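Local coordinates for UPF0255 protein frsA (Vibrio vulnificus, PDB 4I4C), which probably hydrolyses carboxylic esters as a serine esterase of the alpha/beta-hydrolase clan, at residues W98-Q110 / A124-Y137. Residues are numbered along the deposited sequence; the frame is centred on the assembly and turned at random.
Sequences WAYEWTRLGMEHQ and ALFSASLCYSIAGY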
loop_
_atom_site.group_PDB
_atom_site.type_symbol
_atom_site.label_atom_id
_atom_site.label_comp_id
_atom_site.label_asym_id
_atom_site.label_seq_id
_atom_site.Cartn_x
_atom_site.Cartn_y
_atom_site.Cartn_z
ATOM N N TRP A 98 1.048 -8.409 -18.385
ATOM C CA TRP A 98 0.407 -8.183 -17.091
ATOM C C TRP A 98 -0.448 -6.911 -17.098
ATOM O O TRP A 98 -1.643 -6.965 -16.821
ATOM C CB TRP A 98 1.459 -8.107 -15.982
ATOM C CG TRP A 98 0.882 -7.764 -14.632
ATOM C CD1 TRP A 98 0.562 -6.523 -14.160
ATOM C CD2 TRP A 98 0.584 -8.682 -13.587
ATOM N NE1 TRP A 98 0.072 -6.616 -12.886
ATOM C CE2 TRP A 98 0.073 -7.935 -12.509
ATOM C CE3 TRP A 98 0.699 -10.074 -13.454
ATOM C CZ2 TRP A 98 -0.330 -8.528 -11.319
ATOM C CZ3 TRP A 98 0.299 -10.665 -12.276
ATOM C CH2 TRP A 98 -0.202 -9.889 -11.214
ATOM N N ALA A 99 0.160 -5.781 -17.446
ATOM C CA ALA A 99 -0.593 -4.524 -17.535
ATOM C C ALA A 99 -1.760 -4.618 -18.510
ATOM O O ALA A 99 -2.843 -4.140 -18.223
ATOM C CB ALA A 99 0.310 -3.376 -17.925
ATOM N N TYR A 100 -1.524 -5.223 -19.669
ATOM C CA TYR A 100 -2.565 -5.333 -20.697
ATOM C C TYR A 100 -3.774 -6.112 -20.183
ATOM O O TYR A 100 -4.917 -5.683 -20.332
ATOM C CB TYR A 100 -2.007 -6.033 -21.932
ATOM C CG TYR A 100 -3.020 -6.204 -23.045
ATOM C CD1 TYR A 100 -3.796 -7.352 -23.135
ATOM C CD2 TYR A 100 -3.207 -5.211 -23.995
ATOM C CE1 TYR A 100 -4.729 -7.510 -24.149
ATOM C CE2 TYR A 100 -4.136 -5.361 -25.021
ATOM C CZ TYR A 100 -4.894 -6.509 -25.087
ATOM O OH TYR A 100 -5.825 -6.668 -26.089
ATOM N N GLU A 101 -3.519 -7.269 -19.581
ATOM C CA GLU A 101 -4.614 -8.136 -19.181
ATOM C C GLU A 101 -5.385 -7.543 -18.011
ATOM O O GLU A 101 -6.609 -7.680 -17.953
ATOM C CB GLU A 101 -4.138 -9.563 -18.884
ATOM C CG GLU A 101 -3.552 -10.325 -20.111
ATOM C CD GLU A 101 -4.559 -10.617 -21.221
ATOM O OE1 GLU A 101 -5.769 -10.379 -21.045
ATOM O OE2 GLU A 101 -4.126 -11.103 -22.291
ATOM N N TRP A 102 -4.689 -6.875 -17.086
ATOM C CA TRP A 102 -5.386 -6.300 -15.931
ATOM C C TRP A 102 -6.168 -5.065 -16.345
ATOM O O TRP A 102 -7.251 -4.814 -15.843
ATOM C CB TRP A 102 -4.432 -5.987 -14.770
ATOM C CG TRP A 102 -4.116 -7.196 -13.934
ATOM C CD1 TRP A 102 -2.983 -7.978 -13.994
ATOM C CD2 TRP A 102 -4.957 -7.785 -12.936
ATOM N NE1 TRP A 102 -3.073 -9.008 -13.084
ATOM C CE2 TRP A 102 -4.271 -8.912 -12.421
ATOM C CE3 TRP A 102 -6.224 -7.468 -12.426
ATOM C CZ2 TRP A 102 -4.817 -9.729 -11.418
ATOM C CZ3 TRP A 102 -6.759 -8.279 -11.420
ATOM C CH2 TRP A 102 -6.054 -9.391 -10.928
ATOM N N THR A 103 -5.623 -4.311 -17.291
ATOM C CA THR A 103 -6.320 -3.124 -17.784
ATOM C C THR A 103 -7.591 -3.522 -18.539
ATOM O O THR A 103 -8.616 -2.839 -18.453
ATOM C CB THR A 103 -5.381 -2.258 -18.654
ATOM O OG1 THR A 103 -4.331 -1.745 -17.826
ATOM C CG2 THR A 103 -6.119 -1.091 -19.276
ATOM N N ARG A 104 -7.529 -4.649 -19.251
ATOM C CA ARG A 104 -8.713 -5.207 -19.900
ATOM C C ARG A 104 -9.857 -5.418 -18.931
ATOM O O ARG A 104 -11.001 -5.122 -19.251
ATOM C CB ARG A 104 -8.404 -6.560 -20.529
ATOM C CG ARG A 104 -7.776 -6.495 -21.867
ATOM C CD ARG A 104 -7.624 -7.918 -22.399
ATOM N NE ARG A 104 -8.608 -8.224 -23.429
ATOM C CZ ARG A 104 -8.595 -9.339 -24.152
ATOM N NH1 ARG A 104 -7.652 -10.251 -23.934
ATOM N NH2 ARG A 104 -9.516 -9.546 -25.091
ATOM N N LEU A 105 -9.552 -5.998 -17.775
ATOM C CA LEU A 105 -10.561 -6.214 -16.741
ATOM C C LEU A 105 -11.068 -4.875 -16.211
ATOM O O LEU A 105 -12.273 -4.689 -16.049
ATOM C CB LEU A 105 -10.038 -7.104 -15.594
ATOM C CG LEU A 105 -11.088 -7.493 -14.543
ATOM C CD1 LEU A 105 -12.295 -8.253 -15.136
ATOM C CD2 LEU A 105 -10.481 -8.281 -13.374
ATOM N N GLY A 106 -10.159 -3.937 -15.962
ATOM C CA GLY A 106 -10.579 -2.586 -15.613
ATOM C C GLY A 106 -11.571 -1.978 -16.602
ATOM O O GLY A 106 -12.594 -1.396 -16.222
ATOM N N MET A 107 -11.291 -2.124 -17.890
ATOM C CA MET A 107 -12.142 -1.496 -18.896
ATOM C C MET A 107 -13.512 -2.161 -18.979
ATOM O O MET A 107 -14.492 -1.524 -19.360
ATOM C CB MET A 107 -11.437 -1.464 -20.242
ATOM C CG MET A 107 -10.223 -0.545 -20.257
ATOM S SD MET A 107 -9.288 -0.671 -21.810
ATOM C CE MET A 107 -8.252 0.793 -21.711
ATOM N N GLU A 108 -13.577 -3.431 -18.584
ATOM C CA GLU A 108 -14.814 -4.199 -18.575
ATOM C C GLU A 108 -15.721 -3.745 -17.436
ATOM O O GLU A 108 -16.956 -3.670 -17.579
ATOM C CB GLU A 108 -14.509 -5.697 -18.432
ATOM C CG GLU A 108 -15.719 -6.596 -18.604
ATOM C CD GLU A 108 -16.214 -6.660 -20.054
ATOM O OE1 GLU A 108 -15.537 -6.123 -20.965
ATOM O OE2 GLU A 108 -17.294 -7.242 -20.272
ATOM N N HIS A 109 -15.108 -3.463 -16.290
ATOM C CA HIS A 109 -15.829 -2.829 -15.196
ATOM C C HIS A 109 -16.276 -1.429 -15.603
ATOM O O HIS A 109 -17.410 -1.039 -15.343
ATOM C CB HIS A 109 -14.968 -2.755 -13.937
ATOM C CG HIS A 109 -14.860 -4.057 -13.216
ATOM N ND1 HIS A 109 -15.954 -4.695 -12.681
ATOM C CD2 HIS A 109 -13.795 -4.849 -12.954
ATOM C CE1 HIS A 109 -15.568 -5.824 -12.111
ATOM N NE2 HIS A 109 -14.263 -5.943 -12.268
ATOM N N GLN A 110 -15.382 -0.674 -16.233
ATOM C CA GLN A 110 -15.715 0.693 -16.624
ATOM C C GLN A 110 -16.816 0.708 -17.701
ATOM O O GLN A 110 -17.552 1.689 -17.806
ATOM C CB GLN A 110 -14.462 1.457 -17.070
ATOM C CG GLN A 110 -14.611 2.971 -17.050
ATOM C CD GLN A 110 -13.278 3.697 -16.965
ATOM O OE1 GLN A 110 -12.212 3.105 -17.151
ATOM N NE2 GLN A 110 -13.332 4.992 -16.682
ATOM N N ALA A 124 -18.769 -0.156 -9.527
ATOM C CA ALA A 124 -18.138 -0.767 -10.678
ATOM C C ALA A 124 -16.888 0.035 -11.004
ATOM O O ALA A 124 -15.876 -0.514 -11.439
ATOM C CB ALA A 124 -19.103 -0.800 -11.877
ATOM N N LEU A 125 -16.955 1.339 -10.774
ATOM C CA LEU A 125 -15.816 2.191 -11.083
ATOM C C LEU A 125 -14.696 1.983 -10.061
ATOM O O LEU A 125 -13.520 2.002 -10.429
ATOM C CB LEU A 125 -16.221 3.669 -11.206
ATOM C CG LEU A 125 -16.987 4.052 -12.484
ATOM C CD1 LEU A 125 -17.709 5.390 -12.332
ATOM C CD2 LEU A 125 -16.050 4.098 -13.681
ATOM N N PHE A 126 -15.065 1.783 -8.791
ATOM C CA PHE A 126 -14.089 1.442 -7.748
ATOM C C PHE A 126 -13.412 0.111 -8.075
ATOM O O PHE A 126 -12.200 -0.013 -7.948
ATOM C CB PHE A 126 -14.744 1.392 -6.361
ATOM C CG PHE A 126 -14.931 2.748 -5.722
ATOM C CD1 PHE A 126 -13.871 3.642 -5.648
ATOM C CD2 PHE A 126 -16.159 3.121 -5.193
ATOM C CE1 PHE A 126 -14.035 4.894 -5.069
ATOM C CE2 PHE A 126 -16.333 4.369 -4.602
ATOM C CZ PHE A 126 -15.271 5.256 -4.544
ATOM N N SER A 127 -14.191 -0.874 -8.515
ATOM C CA SER A 127 -13.617 -2.125 -9.008
ATOM C C SER A 127 -12.621 -1.897 -10.142
ATOM O O SER A 127 -11.577 -2.551 -10.218
ATOM C CB SER A 127 -14.713 -3.057 -9.504
ATOM O OG SER A 127 -15.500 -3.494 -8.428
ATOM N N ALA A 128 -12.960 -0.971 -11.030
ATOM C CA ALA A 128 -12.128 -0.669 -12.192
ATOM C C ALA A 128 -10.804 -0.052 -11.755
ATOM O O ALA A 128 -9.732 -0.423 -12.257
ATOM C CB ALA A 128 -12.855 0.272 -13.124
ATOM N N SER A 129 -10.903 0.891 -10.813
ATOM C CA SER A 129 -9.756 1.567 -10.227
ATOM C C SER A 129 -8.773 0.565 -9.681
ATOM O O SER A 129 -7.569 0.687 -9.890
ATOM C CB SER A 129 -10.193 2.467 -9.071
ATOM O OG SER A 129 -9.093 3.247 -8.641
ATOM N N LEU A 130 -9.302 -0.432 -8.980
ATOM C CA LEU A 130 -8.467 -1.452 -8.358
ATOM C C LEU A 130 -7.772 -2.298 -9.415
ATOM O O LEU A 130 -6.586 -2.638 -9.273
ATOM C CB LEU A 130 -9.315 -2.347 -7.465
ATOM C CG LEU A 130 -8.510 -3.356 -6.660
ATOM C CD1 LEU A 130 -7.479 -2.634 -5.814
ATOM C CD2 LEU A 130 -9.463 -4.157 -5.802
ATOM N N CYS A 131 -8.506 -2.640 -10.475
ATOM C CA CYS A 131 -7.913 -3.436 -11.550
ATOM C C CYS A 131 -6.769 -2.685 -12.215
ATOM O O CYS A 131 -5.739 -3.274 -12.510
ATOM C CB CYS A 131 -8.952 -3.858 -12.581
ATOM S SG CYS A 131 -10.132 -5.021 -11.916
ATOM N N TYR A 132 -6.964 -1.386 -12.436
ATOM C CA TYR A 132 -5.935 -0.530 -13.003
ATOM C C TYR A 132 -4.702 -0.402 -12.097
ATOM O O TYR A 132 -3.571 -0.353 -12.587
ATOM C CB TYR A 132 -6.494 0.874 -13.272
ATOM C CG TYR A 132 -7.530 0.944 -14.359
ATOM C CD1 TYR A 132 -7.405 0.179 -15.521
ATOM C CD2 TYR A 132 -8.646 1.756 -14.225
ATOM C CE1 TYR A 132 -8.353 0.230 -16.515
ATOM C CE2 TYR A 132 -9.612 1.810 -15.224
ATOM C CZ TYR A 132 -9.454 1.047 -16.368
ATOM O OH TYR A 132 -10.397 1.092 -17.377
ATOM N N SER A 133 -4.931 -0.297 -10.788
ATOM C CA SER A 133 -3.849 -0.261 -9.802
ATOM C C SER A 133 -3.024 -1.547 -9.848
ATOM O O SER A 133 -1.792 -1.514 -9.918
ATOM C CB SER A 133 -4.397 -0.022 -8.388
ATOM O OG SER A 133 -3.358 -0.109 -7.422
ATOM N N ILE A 134 -3.704 -2.682 -9.813
ATOM C CA ILE A 134 -3.031 -3.973 -9.975
ATOM C C ILE A 134 -2.273 -4.081 -11.313
ATOM O O ILE A 134 -1.159 -4.616 -11.371
ATOM C CB ILE A 134 -4.043 -5.125 -9.844
ATOM C CG1 ILE A 134 -4.585 -5.164 -8.408
ATOM C CG2 ILE A 134 -3.408 -6.440 -10.248
ATOM C CD1 ILE A 134 -5.881 -5.923 -8.237
ATOM N N ALA A 135 -2.878 -3.570 -12.387
ATOM C CA ALA A 135 -2.198 -3.502 -13.688
ATOM C C ALA A 135 -0.824 -2.827 -13.583
ATOM O O ALA A 135 0.135 -3.234 -14.240
ATOM C CB ALA A 135 -3.073 -2.778 -14.723
ATOM N N GLY A 136 -0.730 -1.794 -12.749
ATOM C CA GLY A 136 0.518 -1.066 -12.614
ATOM C C GLY A 136 1.447 -1.642 -11.550
ATOM O O GLY A 136 2.649 -1.349 -11.518
ATOM N N TYR A 137 0.883 -2.442 -10.657
ATOM C CA TYR A 137 1.671 -3.052 -9.579
ATOM C C TYR A 137 2.871 -3.763 -10.180
ATOM O O TYR A 137 2.720 -4.483 -11.188
ATOM C CB TYR A 137 0.788 -4.046 -8.821
ATOM C CG TYR A 137 1.494 -5.015 -7.893
ATOM C CD1 TYR A 137 1.773 -4.675 -6.566
ATOM C CD2 TYR A 137 1.823 -6.298 -8.321
ATOM C CE1 TYR A 137 2.393 -5.585 -5.708
ATOM C CE2 TYR A 137 2.441 -7.211 -7.473
ATOM C CZ TYR A 137 2.722 -6.854 -6.162
ATOM O OH TYR A 137 3.331 -7.774 -5.313
#
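Tyr132 lies as a knob among Thr103, Gly106, Met107 and Gln110, the hollow being cut by Gly106, which has no side chain to stand in the ring's way. The contact illustrates close antiparallel helix packing: small residues face one another, Gly106 with Ala128 (CA to CA 4.2 Å) and Ala99 with Ala135, and allow two helices 172° apart to bring their axes within 7.7 Å, while larger knobs fill the hollows. Cys131 is the next knob, set among Trp102, Leu105, Gly106 and His109. Packing is reciprocal: His109 drops between Ala124, Ser127, Ala128 and Cys131, where Ser127 CB sits over the middle of the imidazole face and Cys131 SG meets the ring's edge. Toward Tyr137 the knobs are methyls: Ile134 CG2 presses on one face of the Trp102 indole, 3.5 Å from the centroid of the six-membered ring, while Ala135 CB abuts Trp102 CB. Val70 of helix 64-75 also touches Trp102. Two hydrogen bonds cross the contact: Trp98 NE1 donates to Ile134 O at 2.8 Å, almost straight at 167°, and Tyr132 OH to Gln110 OE1 at 2.7 Å. They give the polar atoms of two buried aromatic side chains partners within a mainly apolar fit.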